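Uncharacterized protein (PDB 4IYK) is of unknown function but is a putative carbohydrate-binding protein, with a transthyretin-like N-terminal domain followed by an E-set-like C-terminal domain. Local coordinates at residues A[107-112]-A[199-204]; A[137-142]-A[162-167]. All coordinates share one frame; numbering follows the deposited sequence. Where two conformers were deposited one is given.

Interaction 1 of 2, residues A[107-112]-A[199-204]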
# COMPACT_ATOMS: atom_id res chain seq x y z
N ILE A 107 -4.23 -8.92 -1.29
CA ILE A 107 -5.24 -8.80 -0.25
C ILE A 107 -5.99 -7.47 -0.39
O ILE A 107 -5.35 -6.43 -0.60
CB ILE A 107 -4.57 -8.91 1.17
CG1 ILE A 107 -3.96 -10.32 1.41
CG2 ILE A 107 -5.54 -8.49 2.31
CD1 ILE A 107 -3.15 -10.44 2.66
N ARG A 108 -7.32 -7.49 -0.15
CA ARG A 108 -8.15 -6.29 -0.06
C ARG A 108 -8.57 -6.12 1.40
O ARG A 108 -9.05 -7.08 2.00
CB ARG A 108 -9.40 -6.42 -0.95
CG ARG A 108 -9.14 -6.37 -2.43
CD ARG A 108 -10.42 -6.53 -3.25
NE ARG A 108 -10.07 -6.55 -4.67
CZ ARG A 108 -9.95 -7.64 -5.42
NH1 ARG A 108 -10.29 -8.83 -4.94
NH2 ARG A 108 -9.54 -7.53 -6.68
N VAL A 109 -8.38 -4.93 2.00
CA VAL A 109 -8.84 -4.71 3.37
C VAL A 109 -10.30 -4.26 3.28
O VAL A 109 -10.59 -3.29 2.59
CB VAL A 109 -7.98 -3.73 4.19
CG1 VAL A 109 -8.55 -3.57 5.59
CG2 VAL A 109 -6.53 -4.19 4.25
N LYS A 110 -11.20 -4.99 3.94
CA LYS A 110 -12.62 -4.68 3.86
C LYS A 110 -13.18 -4.08 5.14
O LYS A 110 -12.79 -4.46 6.25
CB LYS A 110 -13.45 -5.93 3.48
CG LYS A 110 -12.99 -6.64 2.19
CD LYS A 110 -12.97 -5.73 0.94
CE LYS A 110 -14.33 -5.43 0.34
NZ LYS A 110 -14.21 -4.53 -0.84
N SER A 111 -14.17 -3.18 4.96
CA SER A 111 -14.86 -2.45 6.02
C SER A 111 -13.86 -1.89 7.06
O SER A 111 -14.05 -2.13 8.26
CB SER A 111 -15.90 -3.36 6.67
OG SER A 111 -16.84 -3.79 5.70
N PRO A 112 -12.74 -1.23 6.66
CA PRO A 112 -11.79 -0.76 7.68
C PRO A 112 -12.39 0.35 8.53
O PRO A 112 -13.09 1.23 8.02
CB PRO A 112 -10.61 -0.26 6.84
CG PRO A 112 -11.21 0.17 5.57
CD PRO A 112 -12.28 -0.84 5.31
N PHE A 199 -3.11 6.74 11.12
CA PHE A 199 -3.15 5.29 11.39
C PHE A 199 -3.53 4.58 10.10
O PHE A 199 -4.35 5.09 9.32
CB PHE A 199 -4.14 4.97 12.53
CG PHE A 199 -3.76 5.64 13.83
CD1 PHE A 199 -2.91 5.00 14.74
CD2 PHE A 199 -4.18 6.93 14.12
CE1 PHE A 199 -2.50 5.64 15.92
CE2 PHE A 199 -3.78 7.56 15.31
CZ PHE A 199 -2.94 6.92 16.19
N ARG A 200 -2.89 3.46 9.85
CA ARG A 200 -3.12 2.72 8.61
C ARG A 200 -3.07 1.22 8.84
O ARG A 200 -2.05 0.67 9.27
CB ARG A 200 -2.09 3.14 7.55
CG ARG A 200 -2.48 2.82 6.10
CD ARG A 200 -1.29 3.14 5.21
NE ARG A 200 -1.64 3.17 3.78
CZ ARG A 200 -0.74 3.24 2.79
NH1 ARG A 200 0.55 3.29 3.07
NH2 ARG A 200 -1.14 3.27 1.53
N ILE A 201 -4.18 0.55 8.54
CA ILE A 201 -4.26 -0.91 8.62
C ILE A 201 -3.47 -1.47 7.44
O ILE A 201 -3.73 -1.06 6.31
CB ILE A 201 -5.73 -1.42 8.56
CG1 ILE A 201 -6.55 -0.93 9.75
CG2 ILE A 201 -5.78 -2.99 8.41
CD1 ILE A 201 -8.08 -0.88 9.47
N GLY A 202 -2.56 -2.40 7.71
CA GLY A 202 -1.80 -3.12 6.70
C GLY A 202 -1.98 -4.63 6.82
O GLY A 202 -2.16 -5.16 7.92
N ALA A 203 -1.91 -5.34 5.69
CA ALA A 203 -2.00 -6.81 5.66
C ALA A 203 -0.99 -7.33 4.68
O ALA A 203 -0.99 -6.91 3.52
CB ALA A 203 -3.40 -7.28 5.29
N LEU A 204 -0.09 -8.20 5.16
CA LEU A 204 0.98 -8.80 4.39
C LEU A 204 0.61 -10.23 3.99
O LEU A 204 0.42 -11.11 4.84
CB LEU A 204 2.33 -8.76 5.16
CG LEU A 204 3.58 -9.28 4.39
CD1 LEU A 204 3.90 -8.39 3.19
CD2 LEU A 204 4.81 -9.42 5.34

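Interaction 2 of 2, residues A[137-142]-A[162-167]. With EDO (1,2-ethanediol), chain F.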
# COMPACT_ATOMS: atom_id res chain seq x y z
N LYS A 137 0.08 -13.62 6.18
CA LYS A 137 1.33 -13.72 6.94
C LYS A 137 1.32 -12.75 8.14
O LYS A 137 1.67 -13.16 9.25
CB LYS A 137 2.53 -13.44 6.02
CG LYS A 137 3.88 -13.87 6.57
CD LYS A 137 5.00 -13.50 5.61
CE LYS A 137 6.38 -13.75 6.17
NZ LYS A 137 7.45 -13.16 5.32
N GLU A 138 0.94 -11.48 7.93
CA GLU A 138 0.91 -10.47 8.99
C GLU A 138 -0.24 -9.46 8.86
O GLU A 138 -0.68 -9.15 7.75
CB GLU A 138 2.22 -9.65 8.99
CG GLU A 138 3.52 -10.40 9.29
CD GLU A 138 4.79 -9.59 9.19
OE1 GLU A 138 4.73 -8.35 9.32
OE2 GLU A 138 5.87 -10.20 8.98
N ILE A 139 -0.65 -8.88 10.02
CA ILE A 139 -1.59 -7.76 10.10
C ILE A 139 -0.97 -6.74 11.07
O ILE A 139 -0.32 -7.11 12.06
CB ILE A 139 -3.08 -8.10 10.43
CG1 ILE A 139 -3.23 -8.86 11.77
CG2 ILE A 139 -3.76 -8.82 9.25
CD1 ILE A 139 -4.65 -8.85 12.41
N GLN A 140 -1.13 -5.44 10.74
CA GLN A 140 -0.55 -4.40 11.55
C GLN A 140 -1.28 -3.09 11.40
O GLN A 140 -1.73 -2.73 10.30
CB GLN A 140 0.95 -4.21 11.20
CG GLN A 140 1.69 -3.27 12.15
CD GLN A 140 3.18 -3.48 12.12
OE1 GLN A 140 3.70 -4.28 11.36
NE2 GLN A 140 3.89 -2.72 12.88
N LEU A 141 -1.38 -2.37 12.54
CA LEU A 141 -1.92 -1.03 12.60
C LEU A 141 -0.73 -0.09 12.68
O LEU A 141 -0.12 0.07 13.74
CB LEU A 141 -2.91 -0.84 13.79
CG LEU A 141 -3.56 0.55 13.93
CD1 LEU A 141 -4.33 0.96 12.65
CD2 LEU A 141 -4.49 0.60 15.16
N PHE A 142 -0.34 0.48 11.52
CA PHE A 142 0.80 1.40 11.48
C PHE A 142 0.39 2.77 11.96
O PHE A 142 -0.73 3.20 11.71
CB PHE A 142 1.41 1.48 10.07
CG PHE A 142 1.94 0.15 9.58
CD1 PHE A 142 3.18 -0.32 10.01
CD2 PHE A 142 1.17 -0.65 8.74
CE1 PHE A 142 3.67 -1.55 9.55
CE2 PHE A 142 1.66 -1.89 8.28
CZ PHE A 142 2.90 -2.33 8.71
N ASP A 162 -0.68 -4.09 18.34
CA ASP A 162 -0.75 -3.33 17.09
C ASP A 162 -0.35 -4.18 15.88
O ASP A 162 -0.46 -3.72 14.75
CB ASP A 162 0.18 -2.10 17.17
CG ASP A 162 1.63 -2.47 17.48
OD1 ASP A 162 1.86 -3.14 18.53
OD2 ASP A 162 2.53 -2.10 16.68
N LYS A 163 0.15 -5.41 16.14
CA LYS A 163 0.66 -6.30 15.11
C LYS A 163 0.45 -7.78 15.49
O LYS A 163 0.63 -8.16 16.64
CB LYS A 163 2.17 -6.01 14.92
CG LYS A 163 2.88 -6.87 13.87
CD LYS A 163 4.38 -6.60 13.86
CE LYS A 163 5.04 -7.30 12.69
NZ LYS A 163 6.52 -7.16 12.72
N GLN A 164 0.08 -8.61 14.49
CA GLN A 164 -0.06 -10.05 14.67
C GLN A 164 0.60 -10.78 13.51
O GLN A 164 0.45 -10.38 12.34
CB GLN A 164 -1.51 -10.50 14.86
CG GLN A 164 -1.58 -11.91 15.49
CD GLN A 164 -2.96 -12.49 15.59
OE1 GLN A 164 -3.95 -11.91 15.13
NE2 GLN A 164 -3.05 -13.69 16.17
N VAL A 165 1.40 -11.82 13.85
CA VAL A 165 2.14 -12.62 12.87
C VAL A 165 1.54 -14.01 12.89
O VAL A 165 1.28 -14.58 13.97
CB VAL A 165 3.68 -12.62 13.10
CG1 VAL A 165 4.41 -13.52 12.09
CG2 VAL A 165 4.24 -11.20 13.06
N PHE A 166 1.28 -14.55 11.70
CA PHE A 166 0.74 -15.89 11.53
C PHE A 166 1.86 -16.79 10.99
O PHE A 166 2.41 -16.52 9.92
CB PHE A 166 -0.52 -15.90 10.63
CG PHE A 166 -1.55 -14.89 11.08
CD1 PHE A 166 -1.53 -13.58 10.61
CD2 PHE A 166 -2.54 -15.24 12.00
CE1 PHE A 166 -2.44 -12.63 11.08
CE2 PHE A 166 -3.47 -14.30 12.45
CZ PHE A 166 -3.42 -13.00 11.98
N SER A 167 2.26 -17.78 11.81
CA SER A 167 3.30 -18.73 11.44
C SER A 167 2.87 -20.14 11.87
O SER A 167 2.81 -20.42 13.07
CB SER A 167 4.65 -18.34 12.02
OG SER A 167 5.64 -19.29 11.64
C1 EDO F . 5.43 -15.60 15.17
O1 EDO F . 6.32 -15.81 14.08
C2 EDO F . 4.03 -16.13 14.77
O2 EDO F . 3.12 -15.98 15.84
O HOH W 1 7.81 -9.26 10.98
O HOH W 2 2.44 -0.69 14.45

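Interaction 1 of 2, residues A[107-112]-A[199-204]
Ile201 meets two residues of 107-112 with different branches of its side chain. Its CG2 methyl lies 4.0 Å from CG1 of Val109, while CD1, at the far end of the other branch, reaches CB of Pro112 at 3.7 Å. With chi1 at -63°, CG1 lies beside the backbone N and CG2 anti to it, so the methyl and the start of the longer arm leave CB in different directions. Isoleucine suits this place because it offers one methyl close to the backbone and a longer arm beyond it. Val109 is branched as well, and its side chain slants across that of Ile201.

The strands carrying these residues do not pair through their backbones. Their axes come no closer than 8.0 Å and run at 147°, roughly antiparallel, so the contact is face to face between two sheets, as in the immunoglobulin-like beta-sandwich expected of an E-set domain. Arg108 and Lys110 hydrogen-bond through their backbones to strand 120-129 in one sheet; Arg200 and Ile201 bond in the same way to strands 135-144 and 216-224 in the other.

Further along, Ile107 points its CG2 at CB of Ala203, 3.9 Å away. Its CD1 also approaches the carbonyl carbon C of Leu204 at 4.0 Å, packing against main chain. The small Ala203 lets the larger isoleucine come this close to its strand. Leu127, Leu136 and Ile172 border Ile107 from elsewhere in the fold. At the opposite end of 107-112, Ser111 adopts a left-handed backbone conformation (phi 45°) that turns the chain, after which Pro112 ends the hydrophobic row, next to Ala218.

Interaction 2 of 2, residues A[137-142]-A[162-167]
Gln140 and Lys163 lie opposite each other as a non-hydrogen-bonded antiparallel pair, their long side chains slanting across one another. The amide OE1 of Gln140 rests 3.5 Å from CD of Lys163, so the flexible lysine gives its aliphatic portion to the glutamine and carries its charge farther out. There NZ stands 4.0 Å from OE1 of Glu138, beyond a salt bridge, and a water joins it to Glu138 OE2 instead. A second water is gripped three times, by NE2 of Gln140, the backbone O of Leu141 and OD2 of Asp162, the last at 2.6 Å. An alanine here, lacking the amide of Gln140, would probably leave the water less firmly held by Leu141 O and Asp162 OD2 and the Lys163 chain freer to swing.

On the other face, Ile139 sets CG1 between its backbone N and carbonyl carbon, the crowded position (chi1 57°). CG1 there lies 3.9 Å from CE1 at the edge of the Phe166 ring, and touches CB of Gln164, an exposed residue whose side chain runs beside it.

The backbone ladder fixes this register. Ile139 and Gln164 exchange two bonds, N to O in each direction, while Leu141 N donates to Asp162 O at 2.7 Å and Phe166 N to Lys137 O at 2.8 Å. Gln140 CG sits 3.6 Å above one face of the Phe142 ring, offset toward its rim; that ring also meets His215 edge-to-face.

Strand 163-166 thus flanks 135-144, whose other side pairs with strand 196-206, the pairing interrupted by a classic beta bulge where Lys137 and Glu138 both face Leu204. Ile139 and Leu141 pack inward on strands 120-129 and 178-183 of the facing sheet.

Along the chain the segments come in the order 107-112, 137-142, 162-167 and 199-204, so interaction 2 falls wholly within the stretch bracketed by interaction 1. Their centres are about 11 Å apart. Strands 135-144 and 196-206 are neighbours in one sheet, and probable hydrogen bonds join the two contacts directly, from Gly202 N to Gln140 O at 2.7 Å and from Leu204 N to Glu138 O at 2.8 Å. Interaction 2 therefore extends that sheet laterally, whereas interaction 1 crosses from it to the opposing sheet. Together they illustrate in-plane pairing and face-to-face packing, consistent with a sandwich in the C-terminal domain.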